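Local structure of 2-(hydroxymethyl)glutarate dehydrogenase (Eubacterium barkeri, 3CKY) at residues 5-10 with 21-26; 29-34 with 59-64; 72-77 with 98-103; 183-188 with 267-272; 243-248 with 260-265. The protein catalyses the NAD-dependent interconversion of 2-formylglutarate and (S)-2-hydroxymethylglutarate, a step in the fermentation of nicotinate. All coordinates share one frame; numbering follows the deposited sequence. Where two conformers were deposited one is given.

Contact 1 of 5, residues 5-10 with 21-26; sequences IKIGFI and INLLKE
Leu23 meets Ile7 and Phe9 and carries this contact from the helix side, giving 62 of the 110 Å² buried in all. Along 21-26, Asn22 comes first with a role: it does not reach the strand, but its OD1 receives Lys25 NZ at 2.8 Å, in the carbonyl plane and on a lone pair, with a C=O...donor angle of 137°, while its ND2 is bonded to Glu132 O. Leu23 follows, its side chain directed toward the strand. With CG anti to its carbonyl carbon (chi1 -76°), it sends the CD1 branch to the strand, where that single methyl serves two partners. CD1 lies 3.6 Å from Phe9 CZ and 3.7 Å from Phe9 CE1, at the edge of the ring and near its plane, so the approach is to the rim and not a CH-pi contact over a face. The same methyl is 3.7 Å from Ile7 CG2, and the two side chains cross at about a right angle. Ile7 and Phe9 are two apart on strand 6-10, hence on one side of it. This is the opening strand-turn-helix of a Rossmann beta-alpha-beta unit, whose connection carries the glycine-rich GxGxxG pattern of Gly11, Gly13 and Gly16; Gly8 to Asn22 is the NAD(+)-binding stretch by similarity. Past Leu23, Leu24 turns to Val30 of the next strand and to Gln46. Lys25 N bonds Ile21 O at 2.9 Å in helical fashion, and Glu26 N then bonds Leu23 O at 3.1 Å, with its side chain packed on Val156 of helix 144-157.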
# COMPACT_ATOMS: atom_id res chain seq x y z
N ILE A 5 -40.45 26.87 16.78
CA ILE A 5 -39.09 26.36 16.90
C ILE A 5 -38.15 27.39 16.27
O ILE A 5 -38.50 28.04 15.27
CB ILE A 5 -38.95 24.95 16.25
CG1 ILE A 5 -37.62 24.28 16.67
CG2 ILE A 5 -39.09 25.01 14.73
CD1 ILE A 5 -37.58 23.86 18.13
N LYS A 6 -36.98 27.57 16.88
CA LYS A 6 -36.02 28.57 16.42
C LYS A 6 -34.81 27.88 15.82
O LYS A 6 -34.11 27.15 16.51
CB LYS A 6 -35.59 29.48 17.58
CG LYS A 6 -36.74 30.20 18.30
CD LYS A 6 -37.63 30.98 17.34
CE LYS A 6 -38.75 31.70 18.06
NZ LYS A 6 -39.83 32.10 17.11
N ILE A 7 -34.59 28.13 14.53
CA ILE A 7 -33.47 27.54 13.81
C ILE A 7 -32.36 28.56 13.59
O ILE A 7 -32.62 29.72 13.30
CB ILE A 7 -33.92 26.98 12.44
CG1 ILE A 7 -35.12 26.04 12.61
CG2 ILE A 7 -32.77 26.27 11.74
CD1 ILE A 7 -35.01 25.08 13.79
N GLY A 8 -31.12 28.11 13.75
CA GLY A 8 -29.94 28.95 13.54
C GLY A 8 -29.00 28.35 12.51
O GLY A 8 -28.90 27.13 12.37
N PHE A 9 -28.30 29.23 11.79
CA PHE A 9 -27.32 28.82 10.79
C PHE A 9 -25.99 29.52 11.03
O PHE A 9 -25.86 30.73 10.83
CB PHE A 9 -27.83 29.15 9.39
CG PHE A 9 -28.85 28.18 8.87
CD1 PHE A 9 -30.21 28.39 9.11
CD2 PHE A 9 -28.47 27.06 8.15
CE1 PHE A 9 -31.16 27.50 8.64
CE2 PHE A 9 -29.42 26.16 7.67
CZ PHE A 9 -30.76 26.38 7.91
N ILE A 10 -25.00 28.74 11.46
CA ILE A 10 -23.62 29.21 11.57
C ILE A 10 -22.94 28.97 10.23
O ILE A 10 -22.37 27.89 9.98
CB ILE A 10 -22.87 28.51 12.73
CG1 ILE A 10 -23.56 28.83 14.06
CG2 ILE A 10 -21.42 28.96 12.79
CD1 ILE A 10 -23.03 28.07 15.23
N ILE A 21 -33.85 28.88 3.35
CA ILE A 21 -34.99 29.34 2.56
C ILE A 21 -36.17 28.37 2.62
O ILE A 21 -37.31 28.79 2.77
CB ILE A 21 -34.60 29.59 1.09
CG1 ILE A 21 -33.71 30.83 0.99
CG2 ILE A 21 -35.83 29.75 0.21
CD1 ILE A 21 -33.12 31.04 -0.38
N ASN A 22 -35.88 27.07 2.50
CA ASN A 22 -36.93 26.05 2.61
C ASN A 22 -37.59 26.07 3.98
O ASN A 22 -38.81 25.89 4.08
CB ASN A 22 -36.37 24.65 2.31
CG ASN A 22 -36.12 24.43 0.83
OD1 ASN A 22 -36.78 25.04 -0.02
ND2 ASN A 22 -35.19 23.54 0.50
N LEU A 23 -36.80 26.29 5.02
CA LEU A 23 -37.31 26.44 6.38
C LEU A 23 -38.18 27.70 6.50
O LEU A 23 -39.23 27.68 7.14
CB LEU A 23 -36.16 26.49 7.39
CG LEU A 23 -35.50 25.15 7.72
CD1 LEU A 23 -34.16 25.37 8.40
CD2 LEU A 23 -36.40 24.29 8.59
N LEU A 24 -37.73 28.79 5.87
CA LEU A 24 -38.47 30.05 5.89
C LEU A 24 -39.81 29.93 5.17
O LEU A 24 -40.79 30.54 5.58
CB LEU A 24 -37.63 31.18 5.27
CG LEU A 24 -36.46 31.70 6.12
CD1 LEU A 24 -35.54 32.57 5.28
CD2 LEU A 24 -36.95 32.46 7.33
N LYS A 25 -39.85 29.14 4.10
CA LYS A 25 -41.09 28.93 3.37
C LYS A 25 -42.11 28.09 4.16
O LYS A 25 -43.29 28.09 3.82
CB LYS A 25 -40.82 28.29 2.00
CG LYS A 25 -40.29 29.30 0.98
CD LYS A 25 -40.35 28.78 -0.46
CE LYS A 25 -39.13 27.96 -0.82
NZ LYS A 25 -39.07 26.67 -0.08
N GLU A 26 -41.66 27.38 5.20
CA GLU A 26 -42.58 26.70 6.12
C GLU A 26 -42.94 27.58 7.31
O GLU A 26 -43.58 27.12 8.25
CB GLU A 26 -41.97 25.39 6.64
CG GLU A 26 -41.54 24.43 5.57
CD GLU A 26 -42.66 24.00 4.64
OE1 GLU A 26 -43.83 23.97 5.08
OE2 GLU A 26 -42.36 23.67 3.47

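Contact 2 of 5, residues 29-34 with 59-64; sequences TVYAFD and AASDII
The Ala60 methyl sits over one face of the Tyr31 ring, and the evidence for a true CH-pi contact is direct: CB stands 3.7 Å from the ring centroid and only 4° off the ring normal. All six ring carbons are therefore nearly equidistant from it, the nearest being CE2 and CZ, with Tyr31 CE2 to Ala60 CB at 3.8 Å. CE2 also comes within 3.7 Å of Ala60 O. The torsions account for this pose: CG is anti to the carbonyl carbon (chi1 -58°), and chi2 of -86° turns the ring so that its face is presented to the end of the helix. Ser61 approaches differently, obliquely to the ring, with OG 3.8 Å from Tyr31 CD2 and 4.0 Å from Tyr31 CB. The hydroxyl's polar partner is Val57 O, one turn back, to which it is hydrogen-bonded, and its contact with Tyr31 is van der Waals. With a serine in place of Tyr31, the Ala60 methyl would probably lose the surface it rests on, opening a gap between the helix end and the strand. The backbones are closest at Tyr31 and Ser61, where CA atoms are 7.0 Å apart, and Ser61 is the first residue to leave helical geometry after helix 54-60. In the Rossmann sheet, strand 29-33 lies between 49-50 and 6-10, with 63-66 beyond 6-10; the ring reaches from 29-33 past 6-10, alongside Lys6 and Cys51, to the turn where helix 54-60 hands over to strand 63-66.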
# COMPACT_ATOMS: atom_id res chain seq x y z
N THR A 29 -38.98 30.15 12.16
CA THR A 29 -38.09 31.27 12.48
C THR A 29 -36.63 30.85 12.30
O THR A 29 -36.17 29.89 12.93
CB THR A 29 -38.28 31.74 13.93
OG1 THR A 29 -39.64 32.16 14.13
CG2 THR A 29 -37.35 32.90 14.25
N VAL A 30 -35.91 31.58 11.45
CA VAL A 30 -34.52 31.28 11.11
C VAL A 30 -33.59 32.46 11.42
O VAL A 30 -33.73 33.53 10.84
CB VAL A 30 -34.38 30.91 9.61
CG1 VAL A 30 -32.91 30.71 9.25
CG2 VAL A 30 -35.19 29.66 9.28
N TYR A 31 -32.65 32.24 12.34
CA TYR A 31 -31.56 33.19 12.59
C TYR A 31 -30.34 32.78 11.78
O TYR A 31 -30.16 31.60 11.49
CB TYR A 31 -31.21 33.23 14.08
CG TYR A 31 -32.36 33.60 14.98
CD1 TYR A 31 -32.67 34.93 15.24
CD2 TYR A 31 -33.16 32.62 15.56
CE1 TYR A 31 -33.74 35.28 16.07
CE2 TYR A 31 -34.23 32.95 16.39
CZ TYR A 31 -34.51 34.28 16.63
OH TYR A 31 -35.56 34.60 17.45
N ALA A 32 -29.50 33.74 11.40
CA ALA A 32 -28.37 33.43 10.52
C ALA A 32 -27.21 34.43 10.61
O ALA A 32 -27.41 35.64 10.74
CB ALA A 32 -28.85 33.32 9.08
N PHE A 33 -25.99 33.89 10.52
CA PHE A 33 -24.78 34.68 10.33
C PHE A 33 -23.80 33.99 9.37
O PHE A 33 -23.72 32.76 9.32
CB PHE A 33 -24.06 34.93 11.66
CG PHE A 33 -22.71 35.57 11.49
CD1 PHE A 33 -22.59 36.93 11.26
CD2 PHE A 33 -21.55 34.80 11.52
CE1 PHE A 33 -21.34 37.52 11.08
CE2 PHE A 33 -20.30 35.38 11.35
CZ PHE A 33 -20.20 36.74 11.13
N ASP A 34 -23.06 34.81 8.64
CA ASP A 34 -22.02 34.35 7.72
C ASP A 34 -20.98 35.46 7.60
O ASP A 34 -21.32 36.64 7.74
CB ASP A 34 -22.64 34.03 6.36
CG ASP A 34 -21.72 33.22 5.47
OD1 ASP A 34 -22.11 32.11 5.05
OD2 ASP A 34 -20.59 33.68 5.18
N ALA A 59 -27.25 31.88 20.88
CA ALA A 59 -28.11 32.27 22.01
C ALA A 59 -29.60 32.27 21.66
O ALA A 59 -30.44 31.95 22.50
CB ALA A 59 -27.70 33.63 22.54
N ALA A 60 -29.92 32.62 20.41
CA ALA A 60 -31.32 32.75 19.98
C ALA A 60 -31.96 31.43 19.53
O ALA A 60 -33.19 31.30 19.56
CB ALA A 60 -31.42 33.78 18.86
N SER A 61 -31.14 30.46 19.13
CA SER A 61 -31.63 29.26 18.43
C SER A 61 -31.81 28.03 19.31
O SER A 61 -31.15 27.87 20.33
CB SER A 61 -30.67 28.93 17.28
OG SER A 61 -30.51 30.05 16.43
N ASP A 62 -32.73 27.16 18.89
CA ASP A 62 -32.96 25.86 19.53
C ASP A 62 -32.23 24.76 18.77
O ASP A 62 -31.70 23.84 19.37
CB ASP A 62 -34.46 25.53 19.54
CG ASP A 62 -35.31 26.62 20.15
OD1 ASP A 62 -34.79 27.42 20.97
OD2 ASP A 62 -36.50 26.68 19.81
N ILE A 63 -32.25 24.86 17.45
CA ILE A 63 -31.54 23.93 16.58
C ILE A 63 -30.63 24.74 15.66
O ILE A 63 -31.08 25.63 14.95
CB ILE A 63 -32.52 23.09 15.73
CG1 ILE A 63 -33.42 22.25 16.64
CG2 ILE A 63 -31.74 22.20 14.75
CD1 ILE A 63 -34.59 21.58 15.92
N ILE A 64 -29.34 24.41 15.70
CA ILE A 64 -28.33 25.15 14.95
C ILE A 64 -27.68 24.23 13.91
O ILE A 64 -27.24 23.13 14.23
CB ILE A 64 -27.24 25.74 15.88
CG1 ILE A 64 -27.86 26.62 16.96
CG2 ILE A 64 -26.23 26.54 15.07
CD1 ILE A 64 -26.92 26.93 18.10

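Contact 3 of 5, residues 72-77 with 98-103; sequences GIVETV and SSVSPS
Val74 supplies 41 of the 76 Å² buried between helix 71-79 and the chain at 98-103, and a single branch does the work. Its first torsion (chi1 171°) sets CG2 anti to the carbonyl carbon, beside the backbone N, where it faces Ser98. It sits 3.7 Å from Ser98 OG and 4.0 Å from Ser98 CB, and 4.3 Å from Val100 CG1, the last a looser apolar contact. Ser98, second in buried area at 19 Å², presents its hydroxyl beside the methyl, but the polar business of OG lies elsewhere: it is hydrogen-bonded to Asp96 OD1 and to Leu68 N, which tie it to the end of strand 93-96 and to the loop after strand 63-66. Val100 adds 15 Å², and its side chain also rests on Thr105 and on Asp171 of helix 169-197. Between Ser98 and Val100, Ser99 centres an inverse gamma turn, and by similarity it binds NAD(+); the contact thus flanks a probable cofactor-binding turn of the Rossmann domain. Further on, Ser101 occupies the N-cap of helix 102-114, with OG bonded to Ser104 N. Helix 71-79 holds its own turn by a doubled grip on one carbonyl: Gly72 O takes Thr76 N at 3.1 Å and Thr76 OG1 also at 3.1 Å, from opposite faces of its plane. No hydrogen bond crosses between the segments. A methyl meets a serine hydroxyl already bonded to Asp96 and Leu68, which implies that shape and burial, not polarity, join helix and loop here, while those bonds probably hold the serine in its rotation.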
# COMPACT_ATOMS: atom_id res chain seq x y z
N GLY A 72 -10.69 20.64 12.76
CA GLY A 72 -9.97 21.73 13.40
C GLY A 72 -10.80 23.00 13.48
O GLY A 72 -10.79 23.69 14.50
N ILE A 73 -11.51 23.30 12.40
CA ILE A 73 -12.35 24.50 12.34
C ILE A 73 -13.62 24.31 13.17
O ILE A 73 -14.09 25.26 13.80
CB ILE A 73 -12.69 24.88 10.88
CG1 ILE A 73 -11.41 25.28 10.14
CG2 ILE A 73 -13.69 26.04 10.84
CD1 ILE A 73 -11.59 25.52 8.67
N VAL A 74 -14.15 23.09 13.19
CA VAL A 74 -15.26 22.74 14.08
C VAL A 74 -14.90 23.06 15.54
O VAL A 74 -15.65 23.75 16.22
CB VAL A 74 -15.68 21.26 13.92
CG1 VAL A 74 -16.68 20.86 15.01
CG2 VAL A 74 -16.26 21.01 12.52
N GLU A 75 -13.74 22.58 16.00
CA GLU A 75 -13.31 22.82 17.39
C GLU A 75 -13.15 24.31 17.67
O GLU A 75 -13.55 24.80 18.74
CB GLU A 75 -11.99 22.13 17.70
CG GLU A 75 -12.08 20.63 17.84
CD GLU A 75 -10.81 20.04 18.42
OE1 GLU A 75 -10.05 19.39 17.65
OE2 GLU A 75 -10.56 20.23 19.62
N THR A 76 -12.57 25.02 16.72
CA THR A 76 -12.37 26.45 16.87
C THR A 76 -13.72 27.16 16.98
O THR A 76 -13.93 27.96 17.89
CB THR A 76 -11.55 27.06 15.71
OG1 THR A 76 -10.23 26.50 15.70
CG2 THR A 76 -11.46 28.57 15.86
N VAL A 77 -14.63 26.87 16.06
CA VAL A 77 -15.94 27.50 16.05
C VAL A 77 -16.76 27.13 17.29
O VAL A 77 -17.36 28.00 17.93
CB VAL A 77 -16.74 27.12 14.77
CG1 VAL A 77 -18.20 27.52 14.90
CG2 VAL A 77 -16.10 27.78 13.55
N SER A 98 -20.73 18.89 8.83
CA SER A 98 -19.35 18.91 8.38
C SER A 98 -18.85 17.53 8.01
O SER A 98 -19.21 16.52 8.62
CB SER A 98 -18.43 19.47 9.47
OG SER A 98 -18.85 20.75 9.89
N SER A 99 -17.99 17.50 7.00
CA SER A 99 -17.35 16.28 6.59
C SER A 99 -16.15 15.96 7.51
O SER A 99 -15.02 16.35 7.24
CB SER A 99 -16.93 16.40 5.13
OG SER A 99 -16.36 15.19 4.70
N VAL A 100 -16.42 15.21 8.57
CA VAL A 100 -15.44 14.91 9.59
C VAL A 100 -15.51 13.46 10.06
O VAL A 100 -16.46 12.75 9.76
CB VAL A 100 -15.60 15.85 10.82
CG1 VAL A 100 -15.35 17.32 10.43
CG2 VAL A 100 -16.97 15.67 11.47
N SER A 101 -14.48 13.01 10.78
CA SER A 101 -14.47 11.66 11.33
C SER A 101 -15.47 11.54 12.47
O SER A 101 -15.76 12.53 13.15
CB SER A 101 -13.07 11.30 11.84
OG SER A 101 -12.73 12.14 12.93
N PRO A 102 -16.03 10.33 12.68
CA PRO A 102 -16.88 10.08 13.83
C PRO A 102 -16.26 10.54 15.16
O PRO A 102 -16.95 11.14 15.98
CB PRO A 102 -17.06 8.56 13.82
CG PRO A 102 -16.87 8.15 12.41
CD PRO A 102 -15.89 9.13 11.82
N SER A 103 -14.97 10.26 15.34
CA SER A 103 -14.27 10.61 16.58
C SER A 103 -14.29 12.11 16.83
O SER A 103 -14.49 12.55 17.96
CB SER A 103 -12.82 10.11 16.53
OG SER A 103 -12.10 10.84 15.55

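Contact 4 of 5, residues 183-188 with 267-272; sequences CNMASL and QIFEGG
The helical bond from Ser187 N to Cys183 O, 2.9 Å long, fixes the turn that carries Met185 and Ala186 against Phe269 and Ile268. All four are buried, and the meeting itself is wholly apolar. Met185 comes to the ring from its edge, near the ring plane, with CG 4.0 Å from Phe269 CZ; the two side chains cross at about a right angle. CG is anti to the backbone N (chi1 179°), and the chain then bends at chi2 and chi3, so that the end of the side chain leads away from helix 260-274; the residue also packs on Met282 and Ile227. Ala186 CB faces Ile268 CD1 at 4.4 Å and Phe269 CE2 at 4.3 Å, the latter oblique to the ring. The helix axes approach to 10.6 Å at 69°, a steep crossing, with four residues touching and 169 Å² buried. Segment 183-188 also belongs to the subunit interface, where Asn184 packs on Asn184 of the second subunit. Phe269 also rests on Met238 and His242 of helix 238-255. Here helix 260-274 crosses the long helix 169-197 within the all-helical C-terminal domain characteristic of the beta-hydroxyacid dehydrogenases.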
# COMPACT_ATOMS: atom_id res chain seq x y z
N CYS A 183 -12.25 4.16 -4.12
CA CYS A 183 -11.60 2.89 -4.44
C CYS A 183 -12.05 2.35 -5.81
O CYS A 183 -11.22 1.90 -6.61
CB CYS A 183 -11.89 1.84 -3.37
SG CYS A 183 -11.05 2.09 -1.78
N ASN A 184 -13.35 2.40 -6.06
CA ASN A 184 -13.92 1.84 -7.27
C ASN A 184 -13.40 2.59 -8.48
O ASN A 184 -13.10 2.00 -9.51
CB ASN A 184 -15.46 1.86 -7.22
CG ASN A 184 -16.03 0.94 -6.17
OD1 ASN A 184 -15.33 0.10 -5.61
ND2 ASN A 184 -17.32 1.09 -5.91
N MET A 185 -13.25 3.91 -8.33
CA MET A 185 -12.72 4.74 -9.40
C MET A 185 -11.23 4.46 -9.64
O MET A 185 -10.80 4.29 -10.79
CB MET A 185 -12.92 6.21 -9.08
CG MET A 185 -12.36 7.19 -10.15
SD MET A 185 -13.19 7.14 -11.76
CE MET A 185 -11.92 6.47 -12.84
N ALA A 186 -10.45 4.42 -8.57
CA ALA A 186 -9.04 4.08 -8.69
C ALA A 186 -8.83 2.73 -9.41
O ALA A 186 -7.96 2.59 -10.26
CB ALA A 186 -8.36 4.07 -7.29
N SER A 187 -9.64 1.73 -9.06
CA SER A 187 -9.58 0.43 -9.71
C SER A 187 -9.95 0.52 -11.19
O SER A 187 -9.30 -0.06 -12.06
CB SER A 187 -10.50 -0.56 -9.00
OG SER A 187 -10.17 -0.72 -7.63
N LEU A 188 -11.01 1.27 -11.47
CA LEU A 188 -11.47 1.49 -12.84
C LEU A 188 -10.38 2.13 -13.72
O LEU A 188 -10.16 1.73 -14.87
CB LEU A 188 -12.74 2.37 -12.83
CG LEU A 188 -13.44 2.56 -14.19
CD1 LEU A 188 -13.89 1.21 -14.80
CD2 LEU A 188 -14.59 3.54 -14.06
N GLN A 267 -3.17 7.27 -2.40
CA GLN A 267 -1.87 7.62 -2.99
C GLN A 267 -1.94 7.77 -4.51
O GLN A 267 -1.23 8.60 -5.09
CB GLN A 267 -0.80 6.59 -2.57
CG GLN A 267 -0.50 6.57 -1.09
CD GLN A 267 -0.26 7.95 -0.46
OE1 GLN A 267 -0.70 8.21 0.66
NE2 GLN A 267 0.42 8.83 -1.18
N ILE A 268 -2.80 7.00 -5.15
CA ILE A 268 -3.04 7.14 -6.58
C ILE A 268 -3.69 8.50 -6.89
O ILE A 268 -3.26 9.21 -7.80
CB ILE A 268 -3.90 5.96 -7.12
CG1 ILE A 268 -3.14 4.63 -6.95
CG2 ILE A 268 -4.25 6.17 -8.63
CD1 ILE A 268 -4.01 3.41 -7.17
N PHE A 269 -4.70 8.88 -6.11
CA PHE A 269 -5.29 10.21 -6.25
C PHE A 269 -4.31 11.33 -5.88
O PHE A 269 -4.41 12.42 -6.43
CB PHE A 269 -6.56 10.35 -5.42
CG PHE A 269 -7.76 9.72 -6.04
CD1 PHE A 269 -8.35 10.27 -7.17
CD2 PHE A 269 -8.32 8.58 -5.49
CE1 PHE A 269 -9.49 9.71 -7.74
CE2 PHE A 269 -9.44 8.00 -6.05
CZ PHE A 269 -10.04 8.57 -7.19
N GLU A 270 -3.38 11.07 -4.96
CA GLU A 270 -2.32 12.04 -4.68
C GLU A 270 -1.44 12.27 -5.91
O GLU A 270 -1.01 13.39 -6.16
CB GLU A 270 -1.45 11.61 -3.49
CG GLU A 270 -0.50 12.70 -3.01
CD GLU A 270 -1.23 13.98 -2.65
OE1 GLU A 270 -1.97 13.98 -1.64
OE2 GLU A 270 -1.09 14.98 -3.37
N GLY A 271 -1.17 11.20 -6.65
CA GLY A 271 -0.47 11.31 -7.93
C GLY A 271 -1.16 12.29 -8.88
O GLY A 271 -0.52 13.14 -9.49
N GLY A 272 -2.49 12.17 -8.98
CA GLY A 272 -3.26 13.07 -9.82
C GLY A 272 -3.15 14.51 -9.35
O GLY A 272 -3.02 15.42 -10.15

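Contact 5 of 5, residues 243-248 with 260-265; sequences KDLGLA and PMTAMA
An antiparallel helical hairpin in the all-helical C-terminal domain is formed where helix 238-255 turns back into helix 260-274, and Leu245 and Ala248 meet Thr262 and Ala265 across it. The short segments run at 147° to one another, with axes 9.5 Å apart at closest approach, and the nearest pair of CA atoms is Leu245 with Thr262, at 6.5 Å. Leu245, which buries 63 Å² of its surface, sends its two branches to different places. CD2 touches Thr262 CG2 at 3.9 Å, while CD1 lies 4.2 Å from Ala265 CB, one helical turn further on. One turn along from Leu245, Ala248 CB meets the same methyl, Thr262 CG2, at 4.0 Å, so that the threonine methyl touches both Leu245 and Ala248. The orientation of Thr262 explains the division of labour: CG2 is anti to the backbone N and goes to the hairpin partner, whereas OG1 (chi1 -57°) is hydrogen-bonded to Glu190 OE1 of the second subunit. The other oxygen of that carboxylate, OE2, bonds Met261 N, so one glutamate from a neighbouring chain holds the first turn of helix 260-274 by two bonds, a place where the helix dipole would probably favour a negative charge. Other residues of 243-248 turn to the Rossmann domain: Lys243, an NAD(+)-binding residue by similarity, has its NZ hydrogen-bonded to Pro69 O, and Asp244 touches Ser99. At the hairpin itself, Thr262 CG2 also lies 3.9 Å from Leu245 O.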
# COMPACT_ATOMS: atom_id res chain seq x y z
N LYS A 243 -9.75 14.09 -0.11
CA LYS A 243 -10.08 14.48 1.27
C LYS A 243 -10.94 13.39 1.94
O LYS A 243 -10.72 13.02 3.10
CB LYS A 243 -10.82 15.82 1.26
CG LYS A 243 -11.08 16.45 2.60
CD LYS A 243 -12.15 17.54 2.46
CE LYS A 243 -12.24 18.45 3.69
NZ LYS A 243 -13.02 17.86 4.85
N ASP A 244 -11.93 12.90 1.20
CA ASP A 244 -12.83 11.86 1.70
C ASP A 244 -12.08 10.58 2.03
O ASP A 244 -12.34 9.96 3.06
CB ASP A 244 -13.94 11.56 0.68
CG ASP A 244 -14.99 12.66 0.61
OD1 ASP A 244 -15.04 13.50 1.54
OD2 ASP A 244 -15.78 12.68 -0.36
N LEU A 245 -11.15 10.19 1.17
CA LEU A 245 -10.32 9.01 1.43
C LEU A 245 -9.43 9.21 2.67
O LEU A 245 -9.19 8.28 3.44
CB LEU A 245 -9.47 8.66 0.21
CG LEU A 245 -10.23 8.12 -1.01
CD1 LEU A 245 -9.41 8.27 -2.29
CD2 LEU A 245 -10.66 6.66 -0.82
N GLY A 246 -8.95 10.43 2.87
CA GLY A 246 -8.21 10.79 4.08
C GLY A 246 -9.02 10.65 5.35
O GLY A 246 -8.51 10.22 6.35
N LEU A 247 -10.29 11.04 5.30
CA LEU A 247 -11.20 10.90 6.44
C LEU A 247 -11.44 9.43 6.78
O LEU A 247 -11.54 9.09 7.95
CB LEU A 247 -12.54 11.60 6.16
CG LEU A 247 -12.51 13.13 6.23
CD1 LEU A 247 -13.80 13.74 5.63
CD2 LEU A 247 -12.27 13.63 7.69
N ALA A 248 -11.54 8.59 5.76
CA ALA A 248 -11.64 7.16 5.94
C ALA A 248 -10.42 6.59 6.66
O ALA A 248 -10.56 5.81 7.59
CB ALA A 248 -11.82 6.47 4.58
N PRO A 260 -6.15 -1.17 3.49
CA PRO A 260 -5.13 -1.22 2.44
C PRO A 260 -5.58 -0.69 1.07
O PRO A 260 -4.83 0.02 0.41
CB PRO A 260 -4.77 -2.71 2.36
CG PRO A 260 -5.88 -3.44 3.00
CD PRO A 260 -6.41 -2.51 4.05
N MET A 261 -6.78 -1.07 0.62
CA MET A 261 -7.29 -0.60 -0.67
C MET A 261 -7.52 0.90 -0.65
O MET A 261 -7.21 1.59 -1.62
CB MET A 261 -8.61 -1.30 -1.02
CG MET A 261 -8.49 -2.80 -1.18
SD MET A 261 -7.45 -3.31 -2.54
CE MET A 261 -8.51 -2.90 -3.96
N THR A 262 -8.08 1.40 0.44
CA THR A 262 -8.31 2.83 0.62
C THR A 262 -7.00 3.59 0.58
O THR A 262 -6.90 4.62 -0.08
CB THR A 262 -9.03 3.11 1.95
OG1 THR A 262 -10.26 2.37 1.98
CG2 THR A 262 -9.29 4.60 2.14
N ALA A 263 -6.02 3.06 1.32
CA ALA A 263 -4.70 3.66 1.43
C ALA A 263 -4.07 3.79 0.05
O ALA A 263 -3.50 4.86 -0.30
CB ALA A 263 -3.80 2.83 2.35
N MET A 264 -4.17 2.71 -0.75
CA MET A 264 -3.55 2.75 -2.06
C MET A 264 -4.32 3.70 -2.98
O MET A 264 -3.68 4.48 -3.70
CB MET A 264 -3.37 1.34 -2.68
CG MET A 264 -2.19 0.51 -2.09
SD MET A 264 -0.71 1.43 -1.53
CE MET A 264 -0.21 2.21 -3.07
N ALA A 265 -5.64 3.68 -2.93
CA ALA A 265 -6.45 4.65 -3.69
C ALA A 265 -6.04 6.08 -3.36
O ALA A 265 -5.92 6.91 -4.24
CB ALA A 265 -7.97 4.45 -3.42

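In the fold
Contacts 1, 2 and 3 lie in the Rossmann domain and contacts 4 and 5 in the helical one. Contacts 1 and 2, with centres 8 Å apart, share the sheet and are joined where Tyr31 N lies 2.7 Å from Ile7 O, a probable hydrogen bond. Contact 3 reaches contact 1 through Val77 and Ile10. The two domains meet at contacts 3 and 5, where Ser99 OG packs 3.1 Å from Leu247 CD1, close to residues that by similarity bind NAD(+); Ala248 is about 10 Å, side chain to side chain, from Lys174, the probable active-site residue. Contacts 4 and 5 share helix 260-274, and Phe269 CD2 comes 3.4 Å from Leu245 CD1.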